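Local structure of pesticidal crystal protein Cry2Aa (1I5P) at residues Y297-V302 / R440-N445; T152-F157 / L185-D190; T560-V565 / T601-D606; Y16-H21 / L369-V374; M268-A273 / G493-P498. The protein kills dipteran and lepidopteran larvae by binding to their midgut epithelial cells and promoting colloid-osmotic lysis. All coordinates share one frame; numbering follows the deposited sequence.

Interaction 1. Residues Y297-V302 / R440-N445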
# COMPACT_ATOMS: atom_id res chain seq x y z
N TYR A 297 -2.54 -11.37 -7.68
CA TYR A 297 -2.59 -10.74 -6.37
C TYR A 297 -3.35 -11.58 -5.34
O TYR A 297 -3.16 -11.41 -4.13
CB TYR A 297 -3.15 -9.31 -6.47
CG TYR A 297 -4.63 -9.16 -6.70
CD1 TYR A 297 -5.55 -9.52 -5.71
CD2 TYR A 297 -5.12 -8.58 -7.87
CE1 TYR A 297 -6.92 -9.29 -5.88
CE2 TYR A 297 -6.49 -8.35 -8.05
CZ TYR A 297 -7.38 -8.70 -7.04
OH TYR A 297 -8.72 -8.44 -7.19
N SER A 298 -4.20 -12.50 -5.79
CA SER A 298 -4.93 -13.35 -4.85
C SER A 298 -3.93 -14.36 -4.30
O SER A 298 -4.07 -14.84 -3.17
CB SER A 298 -6.10 -14.08 -5.54
OG SER A 298 -5.66 -15.15 -6.35
N LEU A 299 -2.91 -14.65 -5.10
CA LEU A 299 -1.86 -15.60 -4.72
C LEU A 299 -0.82 -14.93 -3.84
O LEU A 299 -0.37 -15.51 -2.85
CB LEU A 299 -1.17 -16.14 -5.97
CG LEU A 299 0.10 -16.97 -5.75
CD1 LEU A 299 -0.25 -18.30 -5.11
CD2 LEU A 299 0.79 -17.20 -7.09
N PHE A 300 -0.43 -13.72 -4.21
CA PHE A 300 0.58 -12.96 -3.48
C PHE A 300 0.15 -12.56 -2.08
O PHE A 300 0.99 -12.24 -1.24
CB PHE A 300 0.99 -11.72 -4.29
CG PHE A 300 1.59 -12.03 -5.63
CD1 PHE A 300 1.69 -11.04 -6.61
CD2 PHE A 300 2.07 -13.31 -5.93
CE1 PHE A 300 2.25 -11.31 -7.86
CE2 PHE A 300 2.64 -13.59 -7.17
CZ PHE A 300 2.72 -12.59 -8.14
N GLN A 301 -1.16 -12.57 -1.81
CA GLN A 301 -1.64 -12.20 -0.48
C GLN A 301 -2.11 -13.38 0.36
O GLN A 301 -2.81 -13.21 1.36
CB GLN A 301 -2.76 -11.17 -0.61
CG GLN A 301 -2.27 -9.83 -1.12
CD GLN A 301 -3.37 -8.81 -1.21
OE1 GLN A 301 -3.71 -8.16 -0.22
NE2 GLN A 301 -3.94 -8.65 -2.40
N VAL A 302 -1.74 -14.59 -0.05
CA VAL A 302 -2.12 -15.78 0.70
C VAL A 302 -1.44 -15.72 2.06
O VAL A 302 -0.23 -15.52 2.15
CB VAL A 302 -1.70 -17.07 -0.03
CG1 VAL A 302 -1.67 -18.25 0.95
CG2 VAL A 302 -2.68 -17.36 -1.16
N ARG A 440 -8.53 -19.12 -12.42
CA ARG A 440 -9.19 -19.35 -11.15
C ARG A 440 -8.48 -18.70 -9.97
O ARG A 440 -7.62 -19.30 -9.33
CB ARG A 440 -9.33 -20.86 -10.91
CG ARG A 440 -10.22 -21.49 -11.95
CD ARG A 440 -10.02 -22.98 -12.11
NE ARG A 440 -10.61 -23.39 -13.38
CZ ARG A 440 -10.86 -24.65 -13.74
NH1 ARG A 440 -10.56 -25.65 -12.92
NH2 ARG A 440 -11.41 -24.90 -14.92
N PRO A 441 -8.84 -17.44 -9.66
CA PRO A 441 -8.24 -16.71 -8.55
C PRO A 441 -8.42 -17.46 -7.24
O PRO A 441 -9.43 -18.13 -7.05
CB PRO A 441 -9.01 -15.39 -8.56
CG PRO A 441 -9.31 -15.21 -10.01
CD PRO A 441 -9.79 -16.59 -10.39
N LEU A 442 -7.44 -17.37 -6.36
CA LEU A 442 -7.53 -18.05 -5.07
C LEU A 442 -8.44 -17.31 -4.11
O LEU A 442 -8.63 -16.10 -4.23
CB LEU A 442 -6.14 -18.17 -4.43
CG LEU A 442 -5.19 -19.22 -4.98
CD1 LEU A 442 -5.03 -19.05 -6.48
CD2 LEU A 442 -3.85 -19.08 -4.28
N HIS A 443 -9.03 -18.04 -3.16
CA HIS A 443 -9.89 -17.42 -2.17
C HIS A 443 -9.01 -17.07 -0.98
O HIS A 443 -7.81 -17.33 -1.00
CB HIS A 443 -11.04 -18.35 -1.76
CG HIS A 443 -10.61 -19.63 -1.11
ND1 HIS A 443 -10.10 -19.67 0.18
CD2 HIS A 443 -10.63 -20.91 -1.55
CE1 HIS A 443 -9.83 -20.93 0.50
NE2 HIS A 443 -10.14 -21.69 -0.53
N TYR A 444 -9.60 -16.46 0.04
CA TYR A 444 -8.86 -16.06 1.23
C TYR A 444 -8.03 -17.22 1.81
O TYR A 444 -8.57 -18.28 2.13
CB TYR A 444 -9.82 -15.53 2.30
CG TYR A 444 -9.14 -14.84 3.46
CD1 TYR A 444 -8.64 -13.54 3.33
CD2 TYR A 444 -8.99 -15.49 4.68
CE1 TYR A 444 -8.01 -12.90 4.40
CE2 TYR A 444 -8.36 -14.87 5.76
CZ TYR A 444 -7.88 -13.57 5.61
OH TYR A 444 -7.27 -12.95 6.68
N ASN A 445 -6.73 -17.00 1.92
CA ASN A 445 -5.80 -17.99 2.45
C ASN A 445 -5.94 -19.38 1.84
O ASN A 445 -5.70 -20.38 2.51
CB ASN A 445 -5.95 -18.10 3.98
CG ASN A 445 -5.38 -16.90 4.70
OD1 ASN A 445 -5.44 -16.82 5.93
ND2 ASN A 445 -4.81 -15.97 3.94
O HOH W 1 -6.11 -14.98 -1.52
O HOH W 2 -5.51 -14.73 0.97
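The hydroxyl oxygen of S298 takes the backbone N-H of L442, with L442 N 2.8 Å from S298 OG and an angle of 148° at the hydrogen, while it also hydrogen-bonds to F295 O one helical turn earlier. With chi1 at 75°, OG stands between the backbone N and the carbonyl carbon of S298, close enough to its own helix to serve both partners. S298 CB packs on the next peptide, 3.5 Å from L442 O. Beyond this bond the L442 side chain reaches past the serine. Its CD2 touches two apolar groups, V302 CG2 at 3.7 Å and L299 CD1 at 3.8 Å; the L299 side chain lies beside L442 and points the same way, whereas that of V302 crosses it at about a right angle. Two waters complete the joint. Water 1 donates to S298 O and to H443 O, 2.6 and 2.9 Å from the water oxygen, and water 2 accepts from N445 N and donates to Q301 O. The contact fastens helix 293-300 and the residues after it to the loop after helix 435-438, within the beta-prism middle domain; Q301 NE2 bonds onward to D521 OD2, and Y444 pairs through its backbone with T510 of strand 510-513. One direct bond and two water bridges thus satisfy main-chain polar groups of both segments, while leucine and valine methyls add a small apolar contact beside them.

Interaction 2. Residues T152-F157 / L185-D190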
# COMPACT_ATOMS: atom_id res chain seq x y z
N THR A 152 -10.72 33.17 -4.20
CA THR A 152 -9.80 33.35 -5.32
C THR A 152 -8.96 32.09 -5.55
O THR A 152 -8.83 31.61 -6.68
CB THR A 152 -8.86 34.55 -5.07
OG1 THR A 152 -9.65 35.72 -4.83
CG2 THR A 152 -7.96 34.79 -6.27
N MET A 153 -8.40 31.56 -4.47
CA MET A 153 -7.56 30.37 -4.54
C MET A 153 -8.36 29.19 -5.08
O MET A 153 -7.87 28.43 -5.93
CB MET A 153 -7.02 30.03 -3.15
CG MET A 153 -6.06 28.84 -3.11
SD MET A 153 -4.51 29.14 -3.99
CE MET A 153 -4.79 28.25 -5.53
N GLN A 154 -9.60 29.04 -4.60
CA GLN A 154 -10.46 27.95 -5.03
C GLN A 154 -10.67 27.97 -6.53
O GLN A 154 -10.56 26.94 -7.20
CB GLN A 154 -11.82 28.03 -4.32
CG GLN A 154 -12.94 27.19 -4.96
CD GLN A 154 -12.76 25.68 -4.79
OE1 GLN A 154 -13.58 24.90 -5.29
NE2 GLN A 154 -11.71 25.27 -4.09
N GLN A 155 -10.99 29.15 -7.05
CA GLN A 155 -11.23 29.29 -8.48
C GLN A 155 -9.94 29.04 -9.25
O GLN A 155 -9.95 28.47 -10.34
CB GLN A 155 -11.77 30.68 -8.79
CG GLN A 155 -12.18 30.87 -10.24
CD GLN A 155 -13.15 29.81 -10.71
OE1 GLN A 155 -14.22 29.63 -10.12
NE2 GLN A 155 -12.79 29.11 -11.78
N LEU A 156 -8.81 29.47 -8.68
CA LEU A 156 -7.53 29.27 -9.34
C LEU A 156 -7.20 27.78 -9.42
O LEU A 156 -6.62 27.32 -10.40
CB LEU A 156 -6.42 30.03 -8.59
CG LEU A 156 -6.46 31.54 -8.80
CD1 LEU A 156 -5.49 32.24 -7.86
CD2 LEU A 156 -6.13 31.86 -10.26
N PHE A 157 -7.58 27.02 -8.40
CA PHE A 157 -7.34 25.58 -8.39
C PHE A 157 -8.15 24.93 -9.52
O PHE A 157 -7.65 24.06 -10.24
CB PHE A 157 -7.76 24.97 -7.05
CG PHE A 157 -6.64 24.85 -6.05
CD1 PHE A 157 -6.80 25.31 -4.75
CD2 PHE A 157 -5.44 24.24 -6.40
CE1 PHE A 157 -5.79 25.15 -3.80
CE2 PHE A 157 -4.42 24.08 -5.46
CZ PHE A 157 -4.60 24.54 -4.15
N LEU A 185 -7.33 19.56 -2.47
CA LEU A 185 -8.07 18.89 -1.41
C LEU A 185 -7.55 19.29 -0.03
O LEU A 185 -8.33 19.42 0.92
CB LEU A 185 -8.02 17.37 -1.59
CG LEU A 185 -8.83 16.84 -2.78
CD1 LEU A 185 -8.66 15.32 -2.89
CD2 LEU A 185 -10.30 17.19 -2.60
N SER A 186 -6.24 19.49 0.07
CA SER A 186 -5.62 19.89 1.32
C SER A 186 -6.12 21.29 1.67
O SER A 186 -6.38 21.61 2.83
CB SER A 186 -4.09 19.91 1.19
OG SER A 186 -3.58 18.59 1.00
N PHE A 187 -6.22 22.12 0.63
CA PHE A 187 -6.69 23.50 0.73
C PHE A 187 -8.12 23.51 1.29
O PHE A 187 -8.43 24.24 2.23
CB PHE A 187 -6.66 24.16 -0.66
CG PHE A 187 -7.57 25.36 -0.79
CD1 PHE A 187 -7.23 26.57 -0.20
CD2 PHE A 187 -8.76 25.27 -1.51
CE1 PHE A 187 -8.07 27.68 -0.32
CE2 PHE A 187 -9.60 26.38 -1.63
CZ PHE A 187 -9.26 27.59 -1.03
N ILE A 188 -8.98 22.70 0.69
CA ILE A 188 -10.36 22.60 1.11
C ILE A 188 -10.46 22.16 2.57
O ILE A 188 -11.20 22.73 3.36
CB ILE A 188 -11.13 21.62 0.21
CG1 ILE A 188 -11.22 22.21 -1.21
CG2 ILE A 188 -12.52 21.33 0.78
CD1 ILE A 188 -11.71 21.23 -2.28
N ARG A 189 -9.68 21.14 2.93
CA ARG A 189 -9.68 20.64 4.30
C ARG A 189 -9.21 21.74 5.25
O ARG A 189 -9.72 21.86 6.36
CB ARG A 189 -8.75 19.42 4.42
CG ARG A 189 -8.84 18.69 5.76
CD ARG A 189 -7.80 17.59 5.84
NE ARG A 189 -7.98 16.70 6.98
CZ ARG A 189 -7.19 16.68 8.05
NH1 ARG A 189 -6.17 17.52 8.14
NH2 ARG A 189 -7.41 15.81 9.03
N ASP A 190 -8.23 22.54 4.82
CA ASP A 190 -7.72 23.62 5.65
C ASP A 190 -8.82 24.63 5.97
O ASP A 190 -8.96 25.05 7.12
CB ASP A 190 -6.56 24.34 4.95
CG ASP A 190 -5.24 23.57 5.06
OD1 ASP A 190 -5.19 22.55 5.77
OD2 ASP A 190 -4.25 24.02 4.44
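M153 and F187 both hold CG anti to the backbone N, at chi1 -176° and 159°, which sets each CG beside its carbonyl carbon; the two side chains slide past each other in opposite directions between two antiparallel helices of the N-terminal helical bundle. The local axes of 152-157 and 185-190 come within 10.9 Å, a spacing that the F187 ring spans. M153 CG lies over one face of that ring, offset toward the rim, in a CH-pi contact 4.0 Å from the centroid; its nearest ring atom is F187 CE1. The methionine chain then bends at chi2 and chi3, and its methyl CE lies over the centre of the F157 ring. The two phenylalanine rings meet obliquely, their planes 50° apart and centroids separated by 5.3 Å, with F157 CE1 closing on F187 CB at 3.4 Å. H184, on the same helix as F187, stacks on F157; from other helices, F127 of 107-135 meets the F187 ring edge-to-face, and Y208, Y211 and Y215 of 202-232 touch Q154. This buried aromatic and sulfur-bearing layer is packed without a polar bond between the two segments. The Q154 chain bends at chi2; its amide lies at the edge of the F187 ring, nearly coplanar with it, NE2 3.4 Å from F187 CE2.

Interaction 3. Residues T560-V565 / T601-D606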
# COMPACT_ATOMS: atom_id res chain seq x y z
N THR A 560 -19.80 -7.60 17.21
CA THR A 560 -19.76 -8.02 18.59
C THR A 560 -18.40 -7.67 19.17
O THR A 560 -17.36 -8.13 18.69
CB THR A 560 -20.01 -9.53 18.73
OG1 THR A 560 -21.25 -9.86 18.09
CG2 THR A 560 -20.09 -9.93 20.20
N ILE A 561 -18.42 -6.85 20.21
CA ILE A 561 -17.21 -6.41 20.89
C ILE A 561 -17.60 -5.89 22.28
O ILE A 561 -18.63 -5.24 22.43
CB ILE A 561 -16.51 -5.30 20.07
CG1 ILE A 561 -15.21 -4.88 20.75
CG2 ILE A 561 -17.45 -4.12 19.88
CD1 ILE A 561 -14.34 -4.00 19.88
N ASN A 562 -16.78 -6.20 23.28
CA ASN A 562 -17.06 -5.76 24.65
C ASN A 562 -18.37 -6.36 25.15
O ASN A 562 -19.06 -5.77 25.99
CB ASN A 562 -17.18 -4.23 24.71
CG ASN A 562 -15.90 -3.52 24.29
OD1 ASN A 562 -15.94 -2.42 23.74
ND2 ASN A 562 -14.76 -4.14 24.56
N GLY A 563 -18.73 -7.53 24.64
CA GLY A 563 -19.97 -8.15 25.05
C GLY A 563 -21.18 -7.41 24.50
O GLY A 563 -22.32 -7.73 24.84
N ARG A 564 -20.92 -6.41 23.66
CA ARG A 564 -22.00 -5.63 23.06
C ARG A 564 -22.22 -6.09 21.62
O ARG A 564 -21.26 -6.39 20.90
CB ARG A 564 -21.65 -4.14 23.06
CG ARG A 564 -21.08 -3.61 24.37
CD ARG A 564 -20.80 -2.11 24.24
NE ARG A 564 -19.86 -1.62 25.25
CZ ARG A 564 -19.32 -0.40 25.24
NH1 ARG A 564 -19.62 0.45 24.27
NH2 ARG A 564 -18.46 -0.05 26.19
N VAL A 565 -23.48 -6.14 21.20
CA VAL A 565 -23.80 -6.55 19.83
C VAL A 565 -24.48 -5.41 19.10
O VAL A 565 -25.60 -5.02 19.45
CB VAL A 565 -24.74 -7.77 19.81
CG1 VAL A 565 -24.94 -8.25 18.38
CG2 VAL A 565 -24.18 -8.88 20.68
N THR A 601 -5.26 -5.28 27.05
CA THR A 601 -6.14 -6.41 26.84
C THR A 601 -6.29 -6.73 25.37
O THR A 601 -6.36 -5.83 24.53
CB THR A 601 -7.54 -6.11 27.43
OG1 THR A 601 -7.40 -5.57 28.75
CG2 THR A 601 -8.37 -7.36 27.49
N ASN A 602 -6.31 -8.02 25.03
CA ASN A 602 -6.50 -8.42 23.64
C ASN A 602 -8.00 -8.45 23.38
O ASN A 602 -8.69 -9.40 23.74
CB ASN A 602 -5.90 -9.80 23.38
CG ASN A 602 -4.38 -9.82 23.49
OD1 ASN A 602 -3.72 -8.79 23.33
ND2 ASN A 602 -3.82 -10.99 23.74
N VAL A 603 -8.50 -7.39 22.75
CA VAL A 603 -9.92 -7.26 22.44
C VAL A 603 -10.28 -7.90 21.11
O VAL A 603 -9.58 -7.70 20.11
CB VAL A 603 -10.32 -5.78 22.40
CG1 VAL A 603 -11.81 -5.64 22.21
CG2 VAL A 603 -9.85 -5.09 23.67
N THR A 604 -11.36 -8.67 21.08
CA THR A 604 -11.79 -9.30 19.85
C THR A 604 -12.93 -8.50 19.23
O THR A 604 -13.81 -8.01 19.93
CB THR A 604 -12.29 -10.75 20.07
OG1 THR A 604 -13.45 -10.73 20.91
CG2 THR A 604 -11.21 -11.60 20.72
N LEU A 605 -12.88 -8.35 17.91
CA LEU A 605 -13.89 -7.62 17.17
C LEU A 605 -14.47 -8.58 16.15
O LEU A 605 -13.78 -8.96 15.20
CB LEU A 605 -13.28 -6.41 16.45
CG LEU A 605 -14.14 -5.76 15.36
CD1 LEU A 605 -15.40 -5.16 15.98
CD2 LEU A 605 -13.33 -4.68 14.65
N ASP A 606 -15.72 -8.98 16.34
CA ASP A 606 -16.35 -9.89 15.39
C ASP A 606 -17.30 -9.14 14.47
O ASP A 606 -18.20 -8.44 14.92
CB ASP A 606 -17.12 -11.00 16.13
CG ASP A 606 -16.20 -11.91 16.91
OD1 ASP A 606 -15.11 -12.25 16.39
OD2 ASP A 606 -16.57 -12.31 18.04
O HOH W 3 -20.81 -10.33 15.42
O HOH W 4 -15.91 -10.08 19.96
O HOH W 5 -14.60 -8.02 22.64
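T560 and D606 form an antiparallel hydrogen-bonded pair, in which T560 N donates to D606 O at 2.9 Å and D606 N donates to T560 O at 3.0 Å, the second bond nearly straight at 175°. Just beyond, the first strand leaves its neighbour in a type I' turn from I561 to R564. Water 5 spans the widening gap, accepting from N562 N and donating to T604 O. I561 has CG1 anti to the backbone N, chi1 -178°, which carries that branch over the neighbouring strand: CG1 lies 3.5 Å from T604 O and 3.8 Å from V603 CG1, and CD1 reaches L605 CD1 at 4.2 Å. On the face bearing T560 and D606 the surroundings are wetter. Water 3 joins T560 OG1 to D606 O, and water 4 lies 2.7 Å from T604 OG1. The D606 carboxylate also forms a salt bridge with R533. This is part of the lectin-like jelly-roll sandwich of the C-terminal domain: strand 602-610 runs between 555-561 and 530-537 in one sheet, while I561 packs on I595 of strand 585-597, and L605 on I622 and F624 of strand 617-626.

Interaction 4. Residues Y16-H21 / L369-V374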
# COMPACT_ATOMS: atom_id res chain seq x y z
N TYR A 16 21.14 -8.59 22.02
CA TYR A 16 21.76 -7.34 22.45
C TYR A 16 22.37 -6.66 21.22
O TYR A 16 23.60 -6.56 21.10
CB TYR A 16 22.85 -7.59 23.50
CG TYR A 16 23.40 -6.31 24.09
CD1 TYR A 16 22.66 -5.57 25.00
CD2 TYR A 16 24.64 -5.80 23.68
CE1 TYR A 16 23.12 -4.35 25.50
CE2 TYR A 16 25.11 -4.58 24.16
CZ TYR A 16 24.35 -3.86 25.07
OH TYR A 16 24.81 -2.65 25.54
N ASN A 17 21.51 -6.19 20.32
CA ASN A 17 21.92 -5.52 19.09
C ASN A 17 20.69 -5.25 18.21
O ASN A 17 20.73 -4.37 17.33
CB ASN A 17 22.93 -6.37 18.32
CG ASN A 17 23.42 -5.70 17.04
OD1 ASN A 17 23.28 -6.25 15.95
ND2 ASN A 17 23.99 -4.51 17.18
N VAL A 18 19.62 -6.00 18.44
CA VAL A 18 18.36 -5.88 17.69
C VAL A 18 17.18 -6.48 18.46
O VAL A 18 16.14 -6.79 17.87
CB VAL A 18 18.46 -6.61 16.32
CG1 VAL A 18 19.16 -5.73 15.29
CG2 VAL A 18 19.20 -7.92 16.49
N VAL A 19 17.34 -6.64 19.77
CA VAL A 19 16.29 -7.22 20.60
C VAL A 19 14.98 -6.42 20.60
O VAL A 19 13.90 -7.00 20.72
CB VAL A 19 16.78 -7.39 22.06
CG1 VAL A 19 16.94 -6.02 22.72
CG2 VAL A 19 15.81 -8.27 22.84
N ALA A 20 15.09 -5.10 20.45
CA ALA A 20 13.91 -4.24 20.45
C ALA A 20 13.55 -3.69 19.06
O ALA A 20 14.41 -3.24 18.31
CB ALA A 20 14.12 -3.09 21.42
N HIS A 21 12.26 -3.73 18.75
CA HIS A 21 11.72 -3.23 17.48
C HIS A 21 10.58 -2.27 17.81
O HIS A 21 9.72 -2.59 18.64
CB HIS A 21 11.18 -4.40 16.64
CG HIS A 21 10.45 -3.97 15.40
ND1 HIS A 21 11.10 -3.64 14.23
CD2 HIS A 21 9.13 -3.80 15.16
CE1 HIS A 21 10.22 -3.28 13.32
NE2 HIS A 21 9.01 -3.38 13.86
N LEU A 369 8.87 -10.57 14.35
CA LEU A 369 8.37 -9.21 14.53
C LEU A 369 9.49 -8.31 15.03
O LEU A 369 9.44 -7.08 14.87
CB LEU A 369 7.20 -9.18 15.52
CG LEU A 369 5.89 -9.85 15.08
CD1 LEU A 369 4.83 -9.62 16.15
CD2 LEU A 369 5.42 -9.27 13.74
N SER A 370 10.51 -8.91 15.64
CA SER A 370 11.63 -8.14 16.15
C SER A 370 12.59 -7.75 15.02
O SER A 370 13.07 -6.62 14.98
CB SER A 370 12.39 -8.93 17.22
OG SER A 370 13.16 -9.97 16.63
N THR A 371 12.86 -8.68 14.11
CA THR A 371 13.74 -8.40 12.98
C THR A 371 13.11 -8.90 11.69
O THR A 371 13.56 -9.89 11.10
CB THR A 371 15.13 -9.07 13.15
OG1 THR A 371 14.98 -10.50 13.12
CG2 THR A 371 15.76 -8.66 14.47
N PRO A 372 12.05 -8.23 11.24
CA PRO A 372 11.37 -8.63 10.01
C PRO A 372 12.22 -8.42 8.77
O PRO A 372 13.22 -7.69 8.79
CB PRO A 372 10.14 -7.72 10.00
CG PRO A 372 10.70 -6.45 10.60
CD PRO A 372 11.45 -7.00 11.80
N PHE A 373 11.82 -9.06 7.68
CA PHE A 373 12.51 -8.92 6.41
C PHE A 373 12.12 -7.54 5.86
O PHE A 373 10.98 -7.10 6.05
CB PHE A 373 12.05 -10.00 5.43
CG PHE A 373 12.58 -11.37 5.74
CD1 PHE A 373 11.71 -12.40 6.10
CD2 PHE A 373 13.94 -11.64 5.65
CE1 PHE A 373 12.19 -13.67 6.36
CE2 PHE A 373 14.43 -12.92 5.91
CZ PHE A 373 13.56 -13.94 6.26
N VAL A 374 13.05 -6.87 5.19
CA VAL A 374 12.76 -5.56 4.60
C VAL A 374 13.31 -5.41 3.18
O VAL A 374 12.81 -4.59 2.40
CB VAL A 374 13.32 -4.39 5.48
CG1 VAL A 374 12.54 -4.31 6.79
CG2 VAL A 374 14.81 -4.59 5.77
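H21 makes the close part of this contact, its imidazole lying against the backbone of L369 and S370. L369 O sits over one face of the ring, 3.2 Å above its plane and offset toward the rim, equally near H21 CG and H21 CD2 at 3.3 Å. At the base of the side chain, H21 CB comes within 3.4 Å of S370 O, so two successive carbonyl oxygens approach the same side chain. CG is anti to the backbone N, chi1 173°, and the ring beyond it lies against 369-370, while ND1 meets P372 CD at the longer distance of 4.2 Å. The ring's polar end has a partner outside the two segments: H21 NE2 hydrogen-bonds to N472 OD1. Here the N-terminal loop 16-21, before helix 25-28, lies on the beta-prism middle domain, where 369-372 leads into strand 373-377. P372 and F373 face F422 and I423 of strand 422-430 there. Toward V18 the fit is slacker and the apolar contact slight: V18 CB is 3.9 Å from T371 CG2, the side chains crossing at about a right angle, and L366 and L402 also touch the valine. V19 turns its CB away from 369-374 and is solvent-exposed, with its O 4.3 Å from S370 CB.

Interaction 5. Residues M268-A273 / G493-P498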
# COMPACT_ATOMS: atom_id res chain seq x y z
N MET A 268 -4.78 7.21 12.73
CA MET A 268 -3.54 6.60 12.31
C MET A 268 -3.83 5.48 11.31
O MET A 268 -4.44 4.47 11.65
CB MET A 268 -2.80 6.01 13.52
CG MET A 268 -1.50 5.31 13.16
SD MET A 268 -0.80 4.36 14.54
CE MET A 268 -1.72 2.82 14.39
N VAL A 269 -3.42 5.68 10.06
CA VAL A 269 -3.63 4.67 9.04
C VAL A 269 -2.52 3.65 9.30
O VAL A 269 -1.36 3.89 8.96
CB VAL A 269 -3.47 5.29 7.64
CG1 VAL A 269 -3.63 4.23 6.56
CG2 VAL A 269 -4.50 6.40 7.46
N SER A 270 -2.88 2.53 9.92
CA SER A 270 -1.91 1.50 10.29
C SER A 270 -1.23 0.78 9.14
O SER A 270 -0.16 0.18 9.32
CB SER A 270 -2.55 0.48 11.23
OG SER A 270 -3.34 -0.44 10.50
N SER A 271 -1.84 0.81 7.97
CA SER A 271 -1.26 0.15 6.80
C SER A 271 -1.93 0.63 5.53
O SER A 271 -3.01 1.20 5.56
CB SER A 271 -1.41 -1.37 6.93
OG SER A 271 -2.77 -1.73 6.98
N GLY A 272 -1.26 0.40 4.40
CA GLY A 272 -1.81 0.80 3.13
C GLY A 272 -1.73 -0.33 2.13
O GLY A 272 -1.62 -1.49 2.51
N ALA A 273 -1.79 -0.01 0.85
CA ALA A 273 -1.72 -1.02 -0.19
C ALA A 273 -0.32 -1.62 -0.23
O ALA A 273 0.65 -0.98 0.17
CB ALA A 273 -2.05 -0.41 -1.54
N GLY A 493 -6.89 7.80 16.89
CA GLY A 493 -7.66 6.79 16.19
C GLY A 493 -6.73 5.89 15.39
O GLY A 493 -5.55 6.20 15.26
N PHE A 494 -7.24 4.78 14.87
CA PHE A 494 -6.41 3.88 14.09
C PHE A 494 -7.24 2.96 13.21
O PHE A 494 -8.41 2.71 13.48
CB PHE A 494 -5.52 3.04 15.02
CG PHE A 494 -6.28 2.13 15.95
CD1 PHE A 494 -6.36 0.77 15.70
CD2 PHE A 494 -6.92 2.64 17.08
CE1 PHE A 494 -7.06 -0.09 16.56
CE2 PHE A 494 -7.63 1.80 17.95
CZ PHE A 494 -7.69 0.44 17.69
N THR A 495 -6.61 2.44 12.15
CA THR A 495 -7.30 1.55 11.23
C THR A 495 -6.78 0.12 11.33
O THR A 495 -5.70 -0.13 11.88
CB THR A 495 -7.11 1.99 9.76
OG1 THR A 495 -5.73 1.89 9.41
CG2 THR A 495 -7.57 3.42 9.56
N ILE A 496 -7.56 -0.80 10.79
CA ILE A 496 -7.21 -2.21 10.75
C ILE A 496 -7.65 -2.73 9.40
O ILE A 496 -8.83 -2.65 9.06
CB ILE A 496 -7.96 -3.05 11.81
CG1 ILE A 496 -7.52 -2.66 13.23
CG2 ILE A 496 -7.69 -4.54 11.57
CD1 ILE A 496 -8.21 -3.48 14.32
N SER A 497 -6.71 -3.25 8.62
CA SER A 497 -7.06 -3.78 7.32
C SER A 497 -7.90 -5.02 7.52
O SER A 497 -7.56 -5.89 8.33
CB SER A 497 -5.80 -4.16 6.52
OG SER A 497 -6.16 -4.96 5.40
N PRO A 498 -9.02 -5.12 6.79
CA PRO A 498 -9.90 -6.28 6.90
C PRO A 498 -9.16 -7.55 6.55
O PRO A 498 -9.60 -8.64 6.89
CB PRO A 498 -11.00 -5.95 5.90
CG PRO A 498 -11.10 -4.46 6.01
CD PRO A 498 -9.64 -4.07 5.97
O HOH W 6 -3.73 -3.30 9.33
O HOH W 7 -5.47 1.70 6.81
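The T495 side chain, on strand 493-496, lies alongside 268-271, and its atoms meet M268, V269 and S270. Its CB lies 4.1 Å from M268 O; from there CG2 packs near that same oxygen at 3.9 Å, and OG1, set between the backbone N and carbonyl carbon at chi1 64°, accepts the N-H of S270 with OG1 3.0 Å from S270 N. OG1 also meets water 7, which donates to S271 O. The S270 hydroxyl answers by donating to T495 O at 2.8 Å, approaching from above the carbonyl plane. Before this exchange the chains pair as parallel strands: M268 N bonds to G493 O at 2.8 Å, and T495 N to M268 O at 3.0 Å. Beside them M268 CE touches F494 CB, and the F494 ring stacks on F624. A short parallel bridge thus joins the start of the middle domain to the C-terminal sandwich, and reciprocal serine-threonine bonds continue the polar pairing after regular strand geometry ends, satisfying buried main-chain groups.

Overall arrangement
The five contacts sample all three domains of this toxin and two junctions. Interaction 2 lies within the helical bundle, interaction 1 in the beta prism and interaction 3 in the C-terminal sandwich, whereas interaction 5 ties prism to sandwich and interaction 4 lays the N-terminal loop on the prism. Interaction 5 is the most central, about 10 Å from the chain's centre; its nearest atoms are about 5 Å from those of interactions 1 and 3 and about 10 Å from interaction 2. Interactions 1 and 2 lie on opposite sides of that centre, 41 Å apart between their own centres. Along the sequence, interaction 4 alternates with both 1 and 5.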